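Local coordinates for protein mannan endo-1,6-alpha-mannosidase (Chaetomium thermophilum, PDB 6RY0) that probably hydrolyses alpha-1,6-mannosidic linkages in mannans, as a calcium-binding glycoside hydrolase family 76 member linked to placing GPI-anchored glycoproteins in the fungal cell wall, at residues Y326-M331 and R350-A355. Sequence-based numbering, arbitrary orientation.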
ATOM      1  N   TYR A 326       2.664   4.769  -3.331  1.00  6.90           N
ATOM      2  CA  TYR A 326       1.318   4.259  -3.032  0.67  6.65           C
ATOM      3  C   TYR A 326       0.265   5.312  -3.338  1.00  6.44           C
ATOM      4  O   TYR A 326      -0.792   5.001  -3.892  1.00  6.69           O
ATOM      5  CB  TYR A 326       1.161   3.842  -1.565  0.67  6.23           C
ATOM      6  CG  TYR A 326       2.305   3.029  -1.037  0.67  6.43           C
ATOM      7  CD1 TYR A 326       3.024   2.158  -1.838  0.67  6.69           C
ATOM      8  CD2 TYR A 326       2.685   3.138   0.280  0.67  6.41           C
ATOM      9  CE1 TYR A 326       4.102   1.445  -1.350  0.67  6.88           C
ATOM     10  CE2 TYR A 326       3.752   2.411   0.798  0.67  7.07           C
ATOM     11  CZ  TYR A 326       4.456   1.579  -0.023  0.67  7.22           C
ATOM     12  OH  TYR A 326       5.565   0.879   0.422  0.67  7.95           O
ATOM     13  N   VAL A 327       0.538   6.570  -2.996  1.00  6.33           N
ATOM     14  CA  VAL A 327      -0.402   7.654  -3.279  1.00  6.83           C
ATOM     15  C   VAL A 327      -0.745   7.655  -4.766  1.00  6.23           C
ATOM     16  O   VAL A 327      -1.909   7.699  -5.159  1.00  6.42           O
ATOM     17  CB  VAL A 327       0.156   9.005  -2.806  1.00  7.64           C
ATOM     18  CG1 VAL A 327      -0.747  10.123  -3.261  1.00  8.23           C
ATOM     19  CG2 VAL A 327       0.348   9.021  -1.310  1.00  8.29           C
ATOM     20  N   HIS A 328       0.289   7.622  -5.613  1.00  6.32           N
ATOM     21  CA  HIS A 328       0.035   7.618  -7.047  1.00  6.52           C
ATOM     22  C   HIS A 328      -0.774   6.413  -7.499  1.00  6.40           C
ATOM     23  O   HIS A 328      -1.755   6.553  -8.216  1.00  7.04           O
ATOM     24  CB  HIS A 328       1.381   7.655  -7.821  1.00  6.67           C
ATOM     25  CG  HIS A 328       1.893   9.045  -8.056  1.00  6.59           C
ATOM     26  ND1 HIS A 328       1.742   9.659  -9.269  1.00  6.87           N
ATOM     27  CD2 HIS A 328       2.548   9.953  -7.266  1.00  7.43           C
ATOM     28  CE1 HIS A 328       2.277  10.879  -9.198  1.00  7.20           C
ATOM     29  NE2 HIS A 328       2.781  11.092  -8.000  1.00  8.06           N
ATOM     30  N   ARG A 329      -0.343   5.217  -7.117  1.00  6.12           N
ATOM     31  CA  ARG A 329      -1.013   4.006  -7.620  1.00  6.65           C
ATOM     32  C   ARG A 329      -2.450   3.931  -7.137  1.00  6.38           C
ATOM     33  O   ARG A 329      -3.348   3.539  -7.896  1.00  7.00           O
ATOM     34  CB  ARG A 329      -0.238   2.734  -7.194  1.00  9.40           C
ATOM     35  CG  ARG A 329       0.985   2.468  -7.990  1.00  9.24           C
ATOM     36  CD  ARG A 329       1.916   1.415  -7.309  1.00 11.25           C
ATOM     37  NE  ARG A 329       1.185   0.255  -6.980  1.00 11.84           N
ATOM     38  CZ  ARG A 329       1.182  -0.340  -5.796  1.00 11.42           C
ATOM     39  NH1 ARG A 329       1.947   0.031  -4.771  1.00 12.33           N
ATOM     40  NH2 ARG A 329       0.340  -1.378  -5.612  1.00 13.43           N
ATOM     41  N   TRP A 330      -2.665   4.249  -5.869  1.00  6.21           N
ATOM     42  CA  TRP A 330      -3.994   4.156  -5.277  1.00  6.25           C
ATOM     43  C   TRP A 330      -4.913   5.237  -5.836  1.00  6.35           C
ATOM     44  O   TRP A 330      -6.072   4.959  -6.175  1.00  6.82           O
ATOM     45  CB  TRP A 330      -3.917   4.246  -3.767  1.00  6.44           C
ATOM     46  CG  TRP A 330      -3.246   3.091  -3.107  1.00  7.05           C
ATOM     47  CD1 TRP A 330      -3.016   1.858  -3.612  1.00  8.81           C
ATOM     48  CD2 TRP A 330      -2.688   3.103  -1.790  1.00  7.06           C
ATOM     49  NE1 TRP A 330      -2.322   1.104  -2.680  1.00  9.81           N
ATOM     50  CE2 TRP A 330      -2.119   1.856  -1.554  1.00  8.44           C
ATOM     51  CE3 TRP A 330      -2.602   4.074  -0.797  1.00  7.25           C
ATOM     52  CZ2 TRP A 330      -1.506   1.530  -0.358  1.00  9.31           C
ATOM     53  CZ3 TRP A 330      -1.958   3.770   0.381  1.00  8.24           C
ATOM     54  CH2 TRP A 330      -1.438   2.497   0.593  1.00  8.85           C
ATOM     55  N   MET A 331      -4.422   6.469  -5.948  1.00  6.18           N
ATOM     56  CA  MET A 331      -5.250   7.536  -6.523  1.00  6.37           C
ATOM     57  C   MET A 331      -5.609   7.252  -7.977  1.00  6.34           C
ATOM     58  O   MET A 331      -6.712   7.554  -8.420  1.00  6.92           O
ATOM     59  CB  MET A 331      -4.600   8.899  -6.370  1.00  6.79           C
ATOM     60  CG  MET A 331      -4.576   9.383  -4.915  1.00  7.20           C
ATOM     61  SD  MET A 331      -3.842  11.011  -4.674  1.00  7.84           S
ATOM     62  CE  MET A 331      -5.141  12.056  -5.306  1.00 11.18           C
ATOM     63  N   ARG A 350      -0.201  13.647 -13.042  1.00  8.31           N
ATOM     64  CA  ARG A 350       0.706  13.915 -14.149  1.00  8.80           C
ATOM     65  C   ARG A 350       1.792  14.917 -13.760  1.00  8.74           C
ATOM     66  O   ARG A 350       2.976  14.677 -14.049  1.00  9.30           O
ATOM     67  CB  ARG A 350      -0.086  14.412 -15.361  1.00 10.03           C
ATOM     68  CG  ARG A 350       0.736  14.973 -16.478  1.00 11.92           C
ATOM     69  CD  ARG A 350       1.459  13.882 -17.198  1.00 13.71           C
ATOM     70  NE  ARG A 350       2.488  14.468 -18.059  1.00 14.57           N
ATOM     71  CZ  ARG A 350       3.138  13.789 -18.978  1.00 14.78           C
ATOM     72  NH1 ARG A 350       2.796  12.516 -19.213  1.00 15.24           N
ATOM     73  NH2 ARG A 350       4.115  14.383 -19.642  1.00 15.95           N
ATOM     74  N   THR A 351       1.438  16.054 -13.158  1.00  8.70           N
ATOM     75  CA  THR A 351       2.470  16.994 -12.776  1.00  9.20           C
ATOM     76  C   THR A 351       3.409  16.401 -11.720  1.00  8.34           C
ATOM     77  O   THR A 351       4.608  16.688 -11.695  1.00  8.99           O
ATOM     78  CB  THR A 351       1.905  18.348 -12.315  1.00 10.52           C
ATOM     79  OG1 THR A 351       0.864  18.134 -11.355  1.00 10.14           O
ATOM     80  CG2 THR A 351       1.318  19.095 -13.503  1.00 11.73           C
ATOM     81  N   SER A 352       2.882  15.554 -10.838  1.00  7.92           N
ATOM     82  CA  SER A 352       3.704  14.952  -9.803  1.00  7.79           C
ATOM     83  C   SER A 352       4.690  13.969 -10.442  1.00  7.36           C
ATOM     84  O   SER A 352       5.877  13.958 -10.077  1.00  8.20           O
ATOM     85  CB  SER A 352       2.797  14.309  -8.756  1.00  7.91           C
ATOM     86  OG  SER A 352       3.513  13.795  -7.673  1.00  8.12           O
ATOM     87  N   ALA A 353       4.233  13.139 -11.383  1.00  7.74           N
ATOM     88  CA  ALA A 353       5.103  12.216 -12.077  1.00  7.87           C
ATOM     89  C   ALA A 353       6.136  12.955 -12.955  1.00  7.91           C
ATOM     90  O   ALA A 353       7.255  12.481 -13.080  1.00  8.12           O
ATOM     91  CB  ALA A 353       4.312  11.258 -12.939  1.00  8.25           C
ATOM     92  N   GLU A 354       5.763  14.086 -13.545  0.92  7.61           N
ATOM     93  CA  GLU A 354       6.742  14.892 -14.267  0.92  8.47           C
ATOM     94  C   GLU A 354       7.862  15.296 -13.350  0.92  8.09           C
ATOM     95  O   GLU A 354       9.030  15.245 -13.739  0.92  8.49           O
ATOM     96  CB  GLU A 354       6.090  16.134 -14.882  0.92  9.93           C
ATOM     97  CG  GLU A 354       5.208  15.847 -16.039  0.92 12.84           C
ATOM     98  CD  GLU A 354       4.524  17.062 -16.620  0.92 16.34           C
ATOM     99  OE1 GLU A 354       4.746  18.186 -16.113  0.92 19.77           O
ATOM    100  OE2 GLU A 354       3.756  16.900 -17.594  0.92 17.90           O
ATOM    101  N   ALA A 355       7.545  15.729 -12.140  1.00  8.35           N
ATOM    102  CA  ALA A 355       8.574  16.112 -11.189  1.00  8.64           C
ATOM    103  C   ALA A 355       9.398  14.903 -10.781  1.00  8.37           C
ATOM    104  O   ALA A 355      10.629  14.979 -10.640  1.00  8.77           O
ATOM    105  CB  ALA A 355       7.945  16.794  -9.991  1.00  9.35           C
TER
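H328 and S352 illustrate how two helices that stand well apart can be joined by one side chain. Helices 323-337 and 342-358 follow each other in the chain and run in roughly opposite directions here, as expected of neighbours in the (alpha/alpha)6 barrel of family 76. At their nearest, the CA atoms of H328 and A353 are still 8.5 Å apart, and only 110 Å² is buried between the two segments.

Along the first segment, Y326 packs on helix 76-93 and V327 on helix 261-278, so neither meets 350-355. H328 does the bridging: its CB points at the second helix, and its imidazole spans the distance between the helices. NE2, at the far side of the ring, hydrogen-bonds S352 OG at 2.8 Å with an angle of 153°. The hydroxyl sits near the ring plane, so the imidazole offers its edge at NE2. On the serine, a chi1 of -175° sets OG anti to the backbone N and beside the carbonyl carbon, where it meets that nitrogen. S352 CB packs closely beside the ring, 3.3 Å from H328 NE2 and slightly farther from CE1. H328 CE1 in turn lies 3.7 Å from A353 N, approaching it obliquely, and 4.3 Å from A353 CB. A398 of helix 389-401 also touches H328. R329 and W330 serve other neighbours, the first in a salt bridge with D88, the second on helix 261-278.

S352 OG has a second partner, accepting the backbone N-H of V304 in the short strand 303-304. One buried hydroxyl therefore ties together two helices and a hairpin strand, and because two bonds grip it, rotation about the serine CA-CB bond is probably restrained, while the NE2 bond holds the imidazole edge against OG.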